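Local atomic coordinates of uncharacterized protein (Desulfotomaculum acetoxidans, PDB entry 3U4Y), a protein that is of unknown function but folds as a seven-bladed beta-propeller of the lactonase family. Residues F189-I202 and L214-V228. Residues are numbered along the deposited sequence; the frame is centred on the assembly and turned at random.
Sequences FAFVANLIGNSIGI and LNAVGTNNLPGTIVV
With CG anti to its carbonyl carbon and beside the backbone N (chi1 -82°), N198 brings its amide to the backbone of L222, and L195, its CG anti to the backbone N (chi1 -169°), lays CD1 against the CG of L222. N198 illustrates how one asparagine can join a linker to a hairpin turn: its OD1 accepts the N-H of L222 at 2.8 Å, the donor standing above the carbonyl plane, while its backbone O takes the N-H of T219 at 2.9 Å. Two bonds, one from the side chain and one from the backbone, thus tie the linker at T219 and L222 to the turn. That turn is shaped by a G1 beta bulge, in which N198 and S199 both face N194; N194 ND2 donates to the OG of S199, and its OD1 is hydrogen-bonded to S173 OG. Beyond the turn, the strand parts 199-202 and 214-218 pair antiparallel, the N of I200 meeting the O of V217 at 2.7 Å. On the linker side, P223 and I226 pack against A193, whose CB lies 3.9 Å from I226 CD1, and V228 CG1 reaches the edge of the F191 ring at 4.2 Å from CE2. The outermost strand of one propeller blade, 212-218, passes through the linker after G218 into 226-228, the first strand of the next. I200 and P223 also touch V237 of strand 234-238, and I200, I202 and V217 pack on L255 of strand 254-262, so the two blades share an apolar interface.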
loop_
_atom_site.group_PDB
_atom_site.type_symbol
_atom_site.label_atom_id
_atom_site.label_comp_id
_atom_site.label_asym_id
_atom_site.label_seq_id
_atom_site.Cartn_x
_atom_site.Cartn_y
_atom_site.Cartn_z
ATOM N N PHE A 189 -2.158 14.540 7.401
ATOM C CA PHE A 189 -1.881 14.811 6.008
ATOM C C PHE A 189 -1.940 13.523 5.217
ATOM O O PHE A 189 -1.709 12.445 5.755
ATOM C CB PHE A 189 -0.500 15.432 5.847
ATOM C CG PHE A 189 -0.305 16.649 6.660
ATOM C CD1 PHE A 189 -0.777 17.867 6.218
ATOM C CD2 PHE A 189 0.341 16.585 7.877
ATOM C CE1 PHE A 189 -0.601 19.007 6.974
ATOM C CE2 PHE A 189 0.522 17.726 8.642
ATOM C CZ PHE A 189 0.050 18.936 8.190
ATOM N N ALA A 190 -2.253 13.650 3.934
ATOM C CA ALA A 190 -2.150 12.531 3.015
ATOM C C ALA A 190 -1.264 12.956 1.872
ATOM O O ALA A 190 -1.222 14.129 1.538
ATOM C CB ALA A 190 -3.517 12.144 2.512
ATOM N N PHE A 191 -0.548 12.014 1.279
ATOM C CA PHE A 191 0.245 12.307 0.088
ATOM C C PHE A 191 -0.212 11.542 -1.156
ATOM O O PHE A 191 -0.247 10.314 -1.145
ATOM C CB PHE A 191 1.694 11.955 0.335
ATOM C CG PHE A 191 2.287 12.596 1.549
ATOM C CD1 PHE A 191 2.558 13.959 1.573
ATOM C CD2 PHE A 191 2.654 11.828 2.636
ATOM C CE1 PHE A 191 3.146 14.561 2.674
ATOM C CE2 PHE A 191 3.248 12.412 3.752
ATOM C CZ PHE A 191 3.491 13.787 3.769
ATOM N N VAL A 192 -0.542 12.264 -2.229
ATOM C CA VAL A 192 -0.908 11.624 -3.496
ATOM C C VAL A 192 0.221 11.633 -4.513
ATOM O O VAL A 192 0.724 12.688 -4.877
ATOM C CB VAL A 192 -2.102 12.272 -4.156
ATOM C CG1 VAL A 192 -2.587 11.391 -5.281
ATOM C CG2 VAL A 192 -3.191 12.473 -3.167
ATOM N N ALA A 193 0.628 10.450 -4.959
ATOM C CA ALA A 193 1.602 10.332 -6.028
ATOM C C ALA A 193 0.907 10.586 -7.358
ATOM O O ALA A 193 -0.047 9.890 -7.722
ATOM C CB ALA A 193 2.216 8.963 -6.021
ATOM N N ASN A 194 1.382 11.603 -8.066
ATOM C CA ASN A 194 0.848 11.963 -9.358
ATOM C C ASN A 194 1.808 11.438 -10.391
ATOM O O ASN A 194 2.950 11.885 -10.491
ATOM C CB ASN A 194 0.724 13.463 -9.450
ATOM C CG ASN A 194 -0.252 14.031 -8.430
ATOM O OD1 ASN A 194 -1.424 13.651 -8.382
ATOM N ND2 ASN A 194 0.225 14.968 -7.630
ATOM N N LEU A 195 1.342 10.451 -11.141
ATOM C CA LEU A 195 2.235 9.609 -11.918
ATOM C C LEU A 195 2.788 10.291 -13.174
ATOM O O LEU A 195 3.971 10.155 -13.488
ATOM C CB LEU A 195 1.552 8.275 -12.228
ATOM C CG LEU A 195 2.363 7.116 -12.821
ATOM C CD1 LEU A 195 3.756 7.012 -12.238
ATOM C CD2 LEU A 195 1.618 5.832 -12.595
ATOM N N ILE A 196 1.962 11.031 -13.898
ATOM C CA ILE A 196 2.537 11.782 -15.000
ATOM C C ILE A 196 2.910 13.200 -14.579
ATOM O O ILE A 196 3.883 13.747 -15.076
ATOM C CB ILE A 196 1.680 11.775 -16.285
ATOM C CG1 ILE A 196 0.277 12.268 -16.000
ATOM C CG2 ILE A 196 1.628 10.389 -16.894
ATOM C CD1 ILE A 196 -0.523 12.493 -17.262
ATOM N N GLY A 197 2.152 13.773 -13.645
ATOM C CA GLY A 197 2.472 15.071 -13.074
ATOM C C GLY A 197 3.865 15.065 -12.471
ATOM O O GLY A 197 4.500 16.112 -12.350
ATOM N N ASN A 198 4.353 13.882 -12.098
ATOM C CA ASN A 198 5.674 13.754 -11.478
ATOM C C ASN A 198 5.797 14.651 -10.265
ATOM O O ASN A 198 6.687 15.483 -10.179
ATOM C CB ASN A 198 6.749 14.127 -12.466
ATOM C CG ASN A 198 7.097 13.014 -13.373
ATOM O OD1 ASN A 198 6.727 11.865 -13.138
ATOM N ND2 ASN A 198 7.839 13.327 -14.414
ATOM N N SER A 199 4.886 14.457 -9.327
ATOM C CA SER A 199 4.742 15.325 -8.182
ATOM C C SER A 199 3.998 14.575 -7.082
ATOM O O SER A 199 3.149 13.720 -7.342
ATOM C CB SER A 199 3.918 16.542 -8.569
ATOM O OG SER A 199 2.534 16.215 -8.630
ATOM N N ILE A 200 4.317 14.905 -5.844
ATOM C CA ILE A 200 3.513 14.453 -4.739
ATOM C C ILE A 200 2.550 15.579 -4.386
ATOM O O ILE A 200 2.935 16.739 -4.322
ATOM C CB ILE A 200 4.386 14.072 -3.513
ATOM C CG1 ILE A 200 4.986 12.682 -3.693
ATOM C CG2 ILE A 200 3.548 14.019 -2.251
ATOM C CD1 ILE A 200 5.962 12.574 -4.793
ATOM N N GLY A 201 1.289 15.235 -4.179
ATOM C CA GLY A 201 0.338 16.183 -3.640
ATOM C C GLY A 201 0.290 16.006 -2.138
ATOM O O GLY A 201 0.579 14.929 -1.625
ATOM N N ILE A 202 -0.079 17.068 -1.438
ATOM C CA ILE A 202 -0.153 17.051 0.011
ATOM C C ILE A 202 -1.496 17.599 0.453
ATOM O O ILE A 202 -1.841 18.730 0.128
ATOM C CB ILE A 202 0.913 17.942 0.595
ATOM C CG1 ILE A 202 2.287 17.484 0.122
ATOM C CG2 ILE A 202 0.822 17.945 2.084
ATOM C CD1 ILE A 202 3.406 18.369 0.607
ATOM N N LEU A 214 -2.722 21.518 -0.266
ATOM C CA LEU A 214 -1.897 22.670 0.095
ATOM C C LEU A 214 -0.953 23.003 -1.019
ATOM O O LEU A 214 -0.853 24.153 -1.456
ATOM C CB LEU A 214 -1.072 22.417 1.353
ATOM C CG LEU A 214 -1.848 22.084 2.611
ATOM C CD1 LEU A 214 -0.838 21.764 3.695
ATOM C CD2 LEU A 214 -2.793 23.224 3.002
ATOM N N ASN A 215 -0.223 21.992 -1.454
ATOM C CA ASN A 215 0.683 22.180 -2.563
ATOM C C ASN A 215 1.143 20.846 -3.094
ATOM O O ASN A 215 0.459 19.845 -2.949
ATOM C CB ASN A 215 1.854 23.125 -2.226
ATOM C CG ASN A 215 2.323 22.999 -0.773
ATOM O OD1 ASN A 215 2.946 22.004 -0.391
ATOM N ND2 ASN A 215 2.030 24.017 0.039
ATOM N N ALA A 216 2.293 20.859 -3.737
ATOM C CA ALA A 216 2.725 19.739 -4.526
ATOM C C ALA A 216 4.166 19.993 -4.852
ATOM O O ALA A 216 4.529 21.062 -5.342
ATOM C CB ALA A 216 1.920 19.661 -5.789
ATOM N N VAL A 217 5.002 19.020 -4.552
ATOM C CA VAL A 217 6.394 19.120 -4.905
ATOM C C VAL A 217 6.688 18.026 -5.936
ATOM O O VAL A 217 6.058 16.985 -5.934
ATOM C CB VAL A 217 7.272 18.973 -3.670
ATOM C CG1 VAL A 217 7.054 17.615 -3.063
ATOM C CG2 VAL A 217 8.745 19.157 -4.035
ATOM N N GLY A 218 7.636 18.287 -6.825
ATOM C CA GLY A 218 7.915 17.408 -7.938
ATOM C C GLY A 218 8.937 16.340 -7.621
ATOM O O GLY A 218 9.654 16.429 -6.635
ATOM N N THR A 219 8.991 15.323 -8.475
ATOM C CA THR A 219 9.857 14.174 -8.266
ATOM C C THR A 219 10.472 13.728 -9.581
ATOM O O THR A 219 10.126 14.239 -10.654
ATOM C CB THR A 219 9.058 12.989 -7.771
ATOM O OG1 THR A 219 8.363 12.418 -8.878
ATOM C CG2 THR A 219 8.052 13.431 -6.758
ATOM N N ASN A 220 11.374 12.757 -9.498
ATOM C CA ASN A 220 11.917 12.148 -10.694
ATOM C C ASN A 220 10.827 11.424 -11.464
ATOM O O ASN A 220 9.693 11.284 -11.001
ATOM C CB ASN A 220 13.015 11.160 -10.339
ATOM C CG ASN A 220 14.256 11.831 -9.829
ATOM O OD1 ASN A 220 14.571 11.743 -8.647
ATOM N ND2 ASN A 220 14.977 12.503 -10.716
ATOM N N ASN A 221 11.180 10.923 -12.631
ATOM C CA ASN A 221 10.174 10.315 -13.476
ATOM C C ASN A 221 9.389 9.176 -12.833
ATOM O O ASN A 221 9.955 8.145 -12.450
ATOM C CB ASN A 221 10.789 9.843 -14.787
ATOM C CG ASN A 221 9.751 9.600 -15.848
ATOM O OD1 ASN A 221 8.655 10.181 -15.816
ATOM N ND2 ASN A 221 10.082 8.735 -16.799
ATOM N N LEU A 222 8.083 9.400 -12.711
ATOM C CA LEU A 222 7.120 8.325 -12.552
ATOM C C LEU A 222 7.058 7.764 -11.136
ATOM O O LEU A 222 7.506 6.650 -10.887
ATOM C CB LEU A 222 7.433 7.229 -13.566
ATOM C CG LEU A 222 6.323 6.883 -14.567
ATOM C CD1 LEU A 222 5.711 8.133 -15.176
ATOM C CD2 LEU A 222 6.856 5.982 -15.643
ATOM N N PRO A 223 6.489 8.545 -10.203
ATOM C CA PRO A 223 6.414 8.175 -8.786
ATOM C C PRO A 223 5.349 7.118 -8.476
ATOM O O PRO A 223 4.172 7.295 -8.792
ATOM C CB PRO A 223 6.060 9.499 -8.110
ATOM C CG PRO A 223 5.338 10.288 -9.171
ATOM C CD PRO A 223 6.022 9.928 -10.443
ATOM N N GLY A 224 5.760 6.032 -7.829
ATOM C CA GLY A 224 4.849 4.942 -7.547
ATOM C C GLY A 224 4.279 4.899 -6.142
ATOM O O GLY A 224 3.074 5.056 -5.940
ATOM N N THR A 225 5.142 4.671 -5.164
ATOM C CA THR A 225 4.667 4.396 -3.817
ATOM C C THR A 225 5.370 5.263 -2.780
ATOM O O THR A 225 6.562 5.552 -2.894
ATOM C CB THR A 225 4.738 2.858 -3.474
ATOM O OG1 THR A 225 5.769 2.595 -2.512
ATOM C CG2 THR A 225 4.958 2.011 -4.757
ATOM N N ILE A 226 4.600 5.676 -1.776
ATOM C CA ILE A 226 5.058 6.597 -0.746
ATOM C C ILE A 226 5.196 5.876 0.576
ATOM O O ILE A 226 4.198 5.400 1.125
ATOM C CB ILE A 226 4.017 7.725 -0.489
ATOM C CG1 ILE A 226 3.452 8.290 -1.794
ATOM C CG2 ILE A 226 4.619 8.820 0.349
ATOM C CD1 ILE A 226 4.454 8.368 -2.894
ATOM N N VAL A 227 6.414 5.790 1.100
ATOM C CA VAL A 227 6.606 5.284 2.455
ATOM C C VAL A 227 6.916 6.452 3.363
ATOM O O VAL A 227 7.761 7.284 3.033
ATOM C CB VAL A 227 7.824 4.363 2.576
ATOM C CG1 VAL A 227 7.897 3.784 3.992
ATOM C CG2 VAL A 227 7.801 3.281 1.535
ATOM N N VAL A 228 6.265 6.516 4.516
ATOM C CA VAL A 228 6.634 7.549 5.480
ATOM C C VAL A 228 6.972 7.033 6.887
ATOM O O VAL A 228 6.178 6.343 7.523
ATOM C CB VAL A 228 5.627 8.753 5.500
ATOM C CG1 VAL A 228 4.386 8.485 4.620
ATOM C CG2 VAL A 228 5.263 9.163 6.936
#